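PDB 6E0S: MEM-A1 from Soil metagenome, which probably hydrolyses beta-lactam antibiotics as a zinc-dependent subclass B3 metallo-beta-lactamase, a type of enzyme that confers antibiotic resistance. Local coordinates for residues R43-V48 / S235-A240; G55-D60 / V84-N89; D229-I234 / I259-C264. All coordinates share one frame; numbering follows the deposited sequence.

Contact 1: residues R43-V48 / S235-A240; sequences RGLSAV and SAHPDA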
loop_
_atom_site.group_PDB
_atom_site.type_symbol
_atom_site.label_atom_id
_atom_site.label_comp_id
_atom_site.label_asym_id
_atom_site.label_seq_id
_atom_site.Cartn_x
_atom_site.Cartn_y
_atom_site.Cartn_z
ATOM N N ARG A 43 4.787 -9.167 9.455
ATOM C CA ARG A 43 5.875 -9.719 8.649
ATOM C C ARG A 43 5.527 -9.763 7.154
ATOM O O ARG A 43 6.387 -9.488 6.301
ATOM C CB ARG A 43 6.248 -11.099 9.178
ATOM C CG ARG A 43 7.391 -11.732 8.457
ATOM C CD ARG A 43 8.642 -10.897 8.538
ATOM N NE ARG A 43 9.722 -11.586 7.832
ATOM C CZ ARG A 43 10.991 -11.191 7.839
ATOM N NH1 ARG A 43 11.326 -10.112 8.520
ATOM N NH2 ARG A 43 11.922 -11.893 7.172
ATOM N N GLY A 44 4.270 -10.060 6.809
ATOM C CA GLY A 44 3.951 -10.224 5.394
ATOM C C GLY A 44 3.042 -9.168 4.797
ATOM O O GLY A 44 2.652 -9.254 3.615
ATOM N N LEU A 45 2.690 -8.165 5.592
ATOM C CA LEU A 45 1.759 -7.124 5.148
ATOM C C LEU A 45 2.240 -5.798 5.694
ATOM O O LEU A 45 2.356 -5.637 6.911
ATOM C CB LEU A 45 0.328 -7.396 5.623
ATOM C CG LEU A 45 -0.260 -8.745 5.194
ATOM C CD1 LEU A 45 -1.549 -9.065 5.994
ATOM C CD2 LEU A 45 -0.534 -8.761 3.705
ATOM N N SER A 46 2.478 -4.838 4.812
ATOM C CA SER A 46 3.055 -3.576 5.247
ATOM C C SER A 46 2.020 -2.669 5.900
ATOM O O SER A 46 0.832 -2.708 5.581
ATOM C CB SER A 46 3.687 -2.821 4.069
ATOM O OG SER A 46 4.785 -3.551 3.585
ATOM N N ALA A 47 2.512 -1.812 6.788
ATOM C CA ALA A 47 1.831 -0.595 7.193
ATOM C C ALA A 47 2.918 0.384 7.581
ATOM O O ALA A 47 3.948 -0.011 8.122
ATOM C CB ALA A 47 0.867 -0.822 8.371
ATOM N N VAL A 48 2.692 1.663 7.326
ATOM C CA VAL A 48 3.736 2.652 7.512
ATOM C C VAL A 48 3.153 3.850 8.236
ATOM O O VAL A 48 2.120 4.392 7.819
ATOM C CB VAL A 48 4.358 3.063 6.162
ATOM C CG1 VAL A 48 5.164 4.374 6.313
ATOM C CG2 VAL A 48 5.223 1.920 5.619
ATOM N N SER A 235 6.827 -1.790 -0.325
ATOM C CA SER A 235 5.703 -2.271 -1.120
ATOM C C SER A 235 4.680 -2.932 -0.201
ATOM O O SER A 235 5.009 -3.366 0.901
ATOM C CB SER A 235 6.168 -3.259 -2.191
ATOM O OG SER A 235 6.935 -4.277 -1.582
ATOM N N ALA A 236 3.425 -2.977 -0.665
ATOM C CA ALA A 236 2.327 -3.457 0.178
ATOM C C ALA A 236 2.589 -4.849 0.737
ATOM O O ALA A 236 2.255 -5.136 1.898
ATOM C CB ALA A 236 1.022 -3.445 -0.618
ATOM N N HIS A 237 3.138 -5.752 -0.090
ATOM C CA HIS A 237 3.777 -6.958 0.431
ATOM C C HIS A 237 5.260 -6.648 0.565
ATOM O O HIS A 237 5.929 -6.449 -0.461
ATOM C CB HIS A 237 3.549 -8.155 -0.497
ATOM C CG HIS A 237 2.157 -8.691 -0.426
ATOM N ND1 HIS A 237 1.773 -9.637 0.503
ATOM C CD2 HIS A 237 1.039 -8.372 -1.120
ATOM C CE1 HIS A 237 0.491 -9.914 0.343
ATOM N NE2 HIS A 237 0.018 -9.148 -0.622
ATOM N N PRO A 238 5.799 -6.537 1.779
ATOM C CA PRO A 238 7.161 -5.979 1.922
ATOM C C PRO A 238 8.228 -6.828 1.248
ATOM O O PRO A 238 9.181 -6.298 0.667
ATOM C CB PRO A 238 7.353 -5.909 3.449
ATOM C CG PRO A 238 6.328 -6.897 4.037
ATOM C CD PRO A 238 5.151 -6.811 3.078
ATOM N N ASP A 239 8.063 -8.149 1.287
ATOM C CA ASP A 239 8.991 -9.055 0.643
ATOM C C ASP A 239 9.065 -8.801 -0.856
ATOM O O ASP A 239 10.114 -9.018 -1.457
ATOM C CB ASP A 239 8.560 -10.501 0.918
ATOM C CG ASP A 239 7.033 -10.695 0.813
ATOM O OD1 ASP A 239 6.246 -10.034 1.564
ATOM O OD2 ASP A 239 6.615 -11.522 -0.038
ATOM N N ALA A 240 7.979 -8.300 -1.472
ATOM C CA ALA A 240 7.990 -8.161 -2.923
ATOM C C ALA A 240 8.847 -6.985 -3.382
ATOM O O ALA A 240 9.269 -6.955 -4.544
ATOM C CB ALA A 240 6.560 -8.028 -3.471
HETATM O O HOH W 1 7.390 -10.816 4.016
HETATM O O HOH W 2 3.793 -11.035 1.532
#

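Contact 2: residues G55-D60 / V84-N89; sequences GHILID and VKLILN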
loop_
_atom_site.group_PDB
_atom_site.type_symbol
_atom_site.label_atom_id
_atom_site.label_comp_id
_atom_site.label_asym_id
_atom_site.label_seq_id
_atom_site.Cartn_x
_atom_site.Cartn_y
_atom_site.Cartn_z
ATOM N N GLY A 55 0.214 15.490 14.262
ATOM C CA GLY A 55 -0.562 14.295 13.963
ATOM C C GLY A 55 0.087 13.436 12.891
ATOM O O GLY A 55 0.971 13.899 12.157
ATOM N N HIS A 56 -0.351 12.187 12.775
ATOM C CA HIS A 56 0.334 11.213 11.946
ATOM C C HIS A 56 -0.565 10.720 10.828
ATOM O O HIS A 56 -1.798 10.750 10.926
ATOM C CB HIS A 56 0.772 9.984 12.764
ATOM C CG HIS A 56 1.260 10.310 14.143
ATOM N ND1 HIS A 56 2.270 11.221 14.395
ATOM C CD2 HIS A 56 0.854 9.862 15.356
ATOM C CE1 HIS A 56 2.471 11.311 15.697
ATOM N NE2 HIS A 56 1.627 10.493 16.305
ATOM N N ILE A 57 0.082 10.194 9.790
ATOM C CA ILE A 57 -0.580 9.515 8.685
ATOM C C ILE A 57 -0.194 8.051 8.738
ATOM O O ILE A 57 0.994 7.722 8.841
ATOM C CB ILE A 57 -0.186 10.130 7.336
ATOM C CG1 ILE A 57 -0.642 11.581 7.327
ATOM C CG2 ILE A 57 -0.729 9.275 6.172
ATOM C CD1 ILE A 57 -0.201 12.394 6.045
ATOM N N LEU A 58 -1.183 7.173 8.655
ATOM C CA LEU A 58 -0.925 5.740 8.629
ATOM C C LEU A 58 -1.321 5.172 7.265
ATOM O O LEU A 58 -2.423 5.438 6.783
ATOM C CB LEU A 58 -1.683 5.053 9.757
ATOM C CG LEU A 58 -1.571 3.541 9.748
ATOM C CD1 LEU A 58 -0.152 3.023 10.142
ATOM C CD2 LEU A 58 -2.676 2.941 10.647
ATOM N N ILE A 59 -0.407 4.441 6.617
ATOM C CA ILE A 59 -0.692 3.795 5.333
ATOM C C ILE A 59 -0.985 2.329 5.609
ATOM O O ILE A 59 -0.119 1.597 6.102
ATOM C CB ILE A 59 0.448 3.946 4.316
ATOM C CG1 ILE A 59 0.790 5.408 4.093
ATOM C CG2 ILE A 59 0.015 3.344 2.947
ATOM C CD1 ILE A 59 1.844 5.614 3.012
ATOM N N ASP A 60 -2.239 1.951 5.333
ATOM C CA ASP A 60 -2.771 0.594 5.293
ATOM C C ASP A 60 -3.073 0.062 6.685
ATOM O O ASP A 60 -2.628 0.622 7.700
ATOM C CB ASP A 60 -1.847 -0.357 4.523
ATOM C CG ASP A 60 -2.195 -0.409 3.054
ATOM O OD1 ASP A 60 -3.200 0.216 2.656
ATOM O OD2 ASP A 60 -1.459 -1.050 2.278
ATOM N N VAL A 84 -3.263 9.647 15.244
ATOM C CA VAL A 84 -3.303 9.305 13.826
ATOM C C VAL A 84 -4.528 9.992 13.248
ATOM O O VAL A 84 -5.660 9.688 13.638
ATOM C CB VAL A 84 -3.367 7.792 13.615
ATOM C CG1 VAL A 84 -3.491 7.442 12.089
ATOM C CG2 VAL A 84 -2.139 7.117 14.266
ATOM N N LYS A 85 -4.301 10.900 12.308
ATOM C CA LYS A 85 -5.372 11.711 11.753
ATOM C C LYS A 85 -5.923 11.162 10.446
ATOM O O LYS A 85 -7.094 11.402 10.121
ATOM C CB LYS A 85 -4.864 13.138 11.531
ATOM C CG LYS A 85 -4.372 13.805 12.807
ATOM C CD LYS A 85 -5.456 13.755 13.890
ATOM C CE LYS A 85 -4.938 14.138 15.262
ATOM N NZ LYS A 85 -5.985 13.884 16.342
ATOM N N LEU A 86 -5.096 10.456 9.678
ATOM C CA LEU A 86 -5.489 10.001 8.348
ATOM C C LEU A 86 -4.966 8.601 8.168
ATOM O O LEU A 86 -3.840 8.314 8.568
ATOM C CB LEU A 86 -4.906 10.886 7.226
ATOM C CG LEU A 86 -5.214 12.381 7.355
ATOM C CD1 LEU A 86 -4.280 13.203 6.497
ATOM C CD2 LEU A 86 -6.659 12.587 6.910
ATOM N N ILE A 87 -5.782 7.742 7.581
ATOM C CA ILE A 87 -5.362 6.396 7.217
ATOM C C ILE A 87 -5.526 6.302 5.714
ATOM O O ILE A 87 -6.618 6.575 5.201
ATOM C CB ILE A 87 -6.182 5.318 7.938
ATOM C CG1 ILE A 87 -5.910 5.370 9.445
ATOM C CG2 ILE A 87 -5.803 3.946 7.391
ATOM C CD1 ILE A 87 -6.961 4.546 10.306
ATOM N N LEU A 88 -4.436 5.981 5.005
ATOM C CA LEU A 88 -4.459 5.889 3.543
ATOM C C LEU A 88 -4.473 4.424 3.146
ATOM O O LEU A 88 -3.887 3.588 3.829
ATOM C CB LEU A 88 -3.240 6.573 2.911
ATOM C CG LEU A 88 -2.780 7.896 3.504
ATOM C CD1 LEU A 88 -1.548 8.490 2.749
ATOM C CD2 LEU A 88 -3.946 8.904 3.613
ATOM N N ASN A 89 -5.163 4.095 2.064
ATOM C CA ASN A 89 -5.234 2.705 1.607
ATOM C C ASN A 89 -4.504 2.547 0.278
ATOM O O ASN A 89 -4.654 3.381 -0.625
ATOM C CB ASN A 89 -6.692 2.275 1.476
ATOM C CG ASN A 89 -6.860 0.834 0.983
ATOM O OD1 ASN A 89 -7.699 0.575 0.118
ATOM N ND2 ASN A 89 -6.107 -0.108 1.564
#

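Contact 3: residues D229-I234 / I259-C264; sequences DCDILI and IDRQAC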
loop_
_atom_site.group_PDB
_atom_site.type_symbol
_atom_site.label_atom_id
_atom_site.label_comp_id
_atom_site.label_asym_id
_atom_site.label_seq_id
_atom_site.Cartn_x
_atom_site.Cartn_y
_atom_site.Cartn_z
ATOM N N ASP A 229 10.328 8.965 -8.629
ATOM C CA ASP A 229 11.430 9.365 -7.752
ATOM C C ASP A 229 11.439 8.419 -6.557
ATOM O O ASP A 229 10.528 8.455 -5.719
ATOM C CB ASP A 229 11.262 10.834 -7.329
ATOM C CG ASP A 229 12.514 11.430 -6.687
ATOM O OD1 ASP A 229 13.579 10.763 -6.635
ATOM O OD2 ASP A 229 12.411 12.592 -6.217
ATOM N N CYS A 230 12.433 7.529 -6.478
ATOM C CA CYS A 230 12.320 6.377 -5.573
ATOM C C CYS A 230 13.635 6.127 -4.832
ATOM O O CYS A 230 14.446 5.300 -5.259
ATOM C CB CYS A 230 11.896 5.161 -6.381
ATOM S SG CYS A 230 11.728 3.625 -5.472
ATOM N N ASP A 231 13.839 6.827 -3.713
ATOM C CA ASP A 231 14.997 6.515 -2.887
ATOM C C ASP A 231 14.746 5.302 -2.003
ATOM O O ASP A 231 15.621 4.434 -1.877
ATOM C CB ASP A 231 15.367 7.704 -2.016
ATOM C CG ASP A 231 16.031 8.813 -2.806
ATOM O OD1 ASP A 231 16.876 8.489 -3.664
ATOM O OD2 ASP A 231 15.661 9.984 -2.603
ATOM N N ILE A 232 13.579 5.229 -1.360
ATOM C CA ILE A 232 13.257 4.129 -0.457
ATOM C C ILE A 232 11.896 3.573 -0.843
ATOM O O ILE A 232 10.888 4.292 -0.789
ATOM C CB ILE A 232 13.253 4.574 1.014
ATOM C CG1 ILE A 232 14.659 5.062 1.429
ATOM C CG2 ILE A 232 12.734 3.428 1.925
ATOM C CD1 ILE A 232 14.737 5.676 2.865
ATOM N N LEU A 233 11.858 2.304 -1.208
ATOM C CA LEU A 233 10.625 1.623 -1.578
ATOM C C LEU A 233 10.104 0.801 -0.408
ATOM O O LEU A 233 10.867 0.059 0.214
ATOM C CB LEU A 233 10.880 0.699 -2.782
ATOM C CG LEU A 233 9.809 -0.365 -3.012
ATOM C CD1 LEU A 233 8.520 0.289 -3.480
ATOM C CD2 LEU A 233 10.264 -1.436 -4.046
ATOM N N ILE A 234 8.802 0.905 -0.134
ATOM C CA ILE A 234 8.100 -0.018 0.762
ATOM C C ILE A 234 6.879 -0.505 0.004
ATOM O O ILE A 234 6.003 0.289 -0.315
ATOM C CB ILE A 234 7.685 0.652 2.073
ATOM C CG1 ILE A 234 8.919 1.160 2.807
ATOM C CG2 ILE A 234 6.893 -0.344 2.940
ATOM C CD1 ILE A 234 8.586 2.120 3.953
ATOM N N ILE A 259 17.998 2.752 1.265
ATOM C CA ILE A 259 18.077 3.540 0.040
ATOM C C ILE A 259 18.568 2.681 -1.113
ATOM O O ILE A 259 19.621 2.039 -1.025
ATOM C CB ILE A 259 18.994 4.761 0.231
ATOM C CG1 ILE A 259 18.342 5.707 1.255
ATOM C CG2 ILE A 259 19.251 5.441 -1.130
ATOM C CD1 ILE A 259 19.151 6.960 1.580
ATOM N N ASP A 260 17.816 2.697 -2.213
ATOM C CA ASP A 260 18.226 2.011 -3.439
ATOM C C ASP A 260 17.403 2.624 -4.569
ATOM O O ASP A 260 16.222 2.287 -4.722
ATOM C CB ASP A 260 17.996 0.513 -3.355
ATOM C CG ASP A 260 18.478 -0.217 -4.606
ATOM O OD1 ASP A 260 18.713 -1.432 -4.514
ATOM O OD2 ASP A 260 18.643 0.424 -5.671
ATOM N N ARG A 261 18.039 3.474 -5.373
ATOM C CA ARG A 261 17.264 4.207 -6.363
ATOM C C ARG A 261 16.818 3.348 -7.537
ATOM O O ARG A 261 16.062 3.844 -8.384
ATOM C CB ARG A 261 18.060 5.428 -6.841
ATOM C CG ARG A 261 18.060 6.570 -5.795
ATOM C CD ARG A 261 18.555 7.918 -6.364
ATOM N NE ARG A 261 17.766 8.383 -7.504
ATOM C CZ ARG A 261 16.593 9.016 -7.403
ATOM N NH1 ARG A 261 16.048 9.276 -6.214
ATOM N NH2 ARG A 261 15.960 9.398 -8.498
ATOM N N GLN A 262 17.226 2.083 -7.607
ATOM C CA GLN A 262 16.670 1.169 -8.604
ATOM C C GLN A 262 15.547 0.296 -8.051
ATOM O O GLN A 262 14.997 -0.522 -8.802
ATOM C CB GLN A 262 17.761 0.277 -9.200
ATOM C CG GLN A 262 18.939 1.050 -9.814
ATOM C CD GLN A 262 18.516 2.056 -10.885
ATOM O OE1 GLN A 262 17.732 1.749 -11.790
ATOM N NE2 GLN A 262 19.031 3.275 -10.771
ATOM N N ALA A 263 15.152 0.481 -6.788
ATOM C CA ALA A 263 14.184 -0.443 -6.181
ATOM C C ALA A 263 12.816 -0.410 -6.883
ATOM O O ALA A 263 12.207 -1.462 -7.113
ATOM C CB ALA A 263 14.024 -0.149 -4.683
ATOM N N CYS A 264 12.285 0.784 -7.182
ATOM C CA CYS A 264 10.974 0.845 -7.838
ATOM C C CYS A 264 11.032 0.283 -9.261
ATOM O O CYS A 264 10.097 -0.392 -9.712
ATOM C CB CYS A 264 10.441 2.283 -7.865
ATOM S SG CYS A 264 9.945 2.936 -6.273
HETATM O O HOH W 3 14.739 6.649 -8.158
#

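Contact 1: residues R43-V48 / S235-A240
Ser46 meets residues 235-240 through two polar atoms at once, an instance of how a loop without regular structure can be fixed by successive carbonyls. Its backbone N gives a nearly straight bond to Ala236 O (2.9 Å, 167°), and Ser46 OG donates to Ser235 O at 2.7 Å. The hydroxyl lies beside the backbone N and anti to the carbonyl carbon (chi1 -66°), which puts OG on the same side as the N-H, and the two reach consecutive carbonyls. Pro238 closes in on this buried end: its CD comes within 3.3 Å of Ser46 OG, while its CG rests on Arg43 O.

The two loops adjoin strands of different sheets of the alpha-beta/beta-alpha sandwich of the metallo-beta-lactamase fold, one leading into strand 48-50 and the other leaving strand 232-235. The second loop carries His237, whose side chain is about 3 Å from a bound zinc ion at the nearest atoms, consistent with the second-zinc histidine of subclass B3 relatives.

Toward this ring the fit slackens. His237 ND1 makes a weak, bent bond to Gly44 O (3.3 Å, 126°), with the carbonyl oxygen oblique to the imidazole, and Leu45 lies alongside with CD2 3.7 Å from His237 CE1. Water takes over farther out. One molecule donates to Gly44 O and to Asp239 OD1 and sits 2.7 Å from His237 ND1; another donates to Arg43 O and Asp239 OD1, so that OD1 of the exposed Asp239 receives two waters. The Arg43 side chain leads away to Gln28 and to a cation-pi contact with Trp244.

Contact 2: residues G55-D60 / V84-N89
Leu58 joins strand 84-88 through both of its backbone polar atoms, the repeating unit of a parallel ladder: its N donates to Leu86 O (2.9 Å), and Leu88 N returns a bond to Leu58 O at 2.7 Å. Asp60 N continues the series to Leu88 O. At the other end Lys85 N bonds to His56 O, but His56 pairs with Val84 and Ile57 with Leu86, so a beta bulge shifts the register by one. Beside the bulge, Gly55 has a positive phi (118°), and the Lys85 chain lies where a beta carbon would point; the lysine can thus pass close to the backbone, its CG 4.0 Å from Gly55 CA.

The apolar side chains form two layers. On one face Ile57 CG2 presses against Leu88 CD1 at 3.6 Å; this branch is anti to the backbone N, whereas CG1, beside the N, runs alongside Leu86. Leu88 CD1 also reaches Ile59 CG1. On the other face Leu58 CB meets Val84 CG1 at 3.8 Å.

Where the strands end, Asn89 ND2 donates to Asp60 OD1 (3.1 Å), on the syn side yet out of the carboxylate plane, with the two flat groups turned 52° apart. A second shell steadies this pair. Asp60 OD2 is bonded to Ser90 OG and Tyr191 OH, and Asn89 ND2 also donates to the backbone O of His91, a zinc ligand that opens the HxHxDH motif of the family.

The strands, connected by helix 66-76 in a beta-alpha-beta unit, lie between strands 48-50 and 110-114; Leu58 and Ile87 face Leu103 of helix 100-107, while Ile59 and Leu88 pack on Trp176 of strand 174-182, in the other sheet.

Contact 3: residues D229-I234 / I259-C264
Arg261 NH1 is gripped by two carboxylates, an example of one nitrogen shared by two aspartates. It donates to Asp231 OD1 (2.8 Å, 163°) and to Asp229 OD1 (2.9 Å), both acceptors lying close to the guanidinium plane; NH2 adds a weak bond to Asp229 OD1. Each oxygen is met differently: Asp229 OD1 almost end-on to its C-O bond, Asp231 OD1 from above its carboxylate plane. A bend in the arginine chain (chi3 58°) brings the guanidinium alongside Asp231, within reach of Asp229. A water sits 3.0 Å above the guanidinium plane, over its centre; it accepts from Cys230 N and donates to Arg261 O. Asp231 OD2 is engaged by Ala188 N of strand 185-192.

Beneath the charges, Asp260 N bonds to Asp231 O at 2.8 Å. Asp260 in turn accepts at OD2 from Gln262 N, a capping bond at the type I turn that leads into helix 263-285.

Cys230 SG, anti to its backbone N, and Cys264 SG form a buried disulfide of 2.1 Å with a right-handed torsion of 78°. Beside it, also buried, Leu233 CB meets Ala263 CB at 3.8 Å. On another flank the side chains of Ile232 and Ile259 cross at a slant, CG1 to CG1 3.7 Å.

An ion-pair network and a disulfide thus join the turn and first residues of the helix to the approach and start of edge strand 232-235, and the intact S-S bond is consistent with folding in an oxidising compartment, probably the periplasm, as is usual for periplasmic beta-lactamases.

Contact 1 stands between the other two. Its Val48 O lies 2.8 Å from Ile59 N of contact 2, a probable hydrogen bond between adjacent strands, while Val48 CG2 packs 3.8 Å from Ile234 CD1 of contact 3. Contacts 2 and 3 do not touch, their nearest atoms being about 7 Å apart and their centres about 21 Å. Along the chain contact 2 is nested within the loop closed by contact 1, whereas contacts 1 and 3 interleave. Their relation to the metal site is graded: the side chain of His237 comes within about 3 Å of a zinc ion, that of Asp60 is about 9 Å from one at its nearest atoms, and contact 3 lies at the start of strand 232-235, which leads into the loop carrying His237.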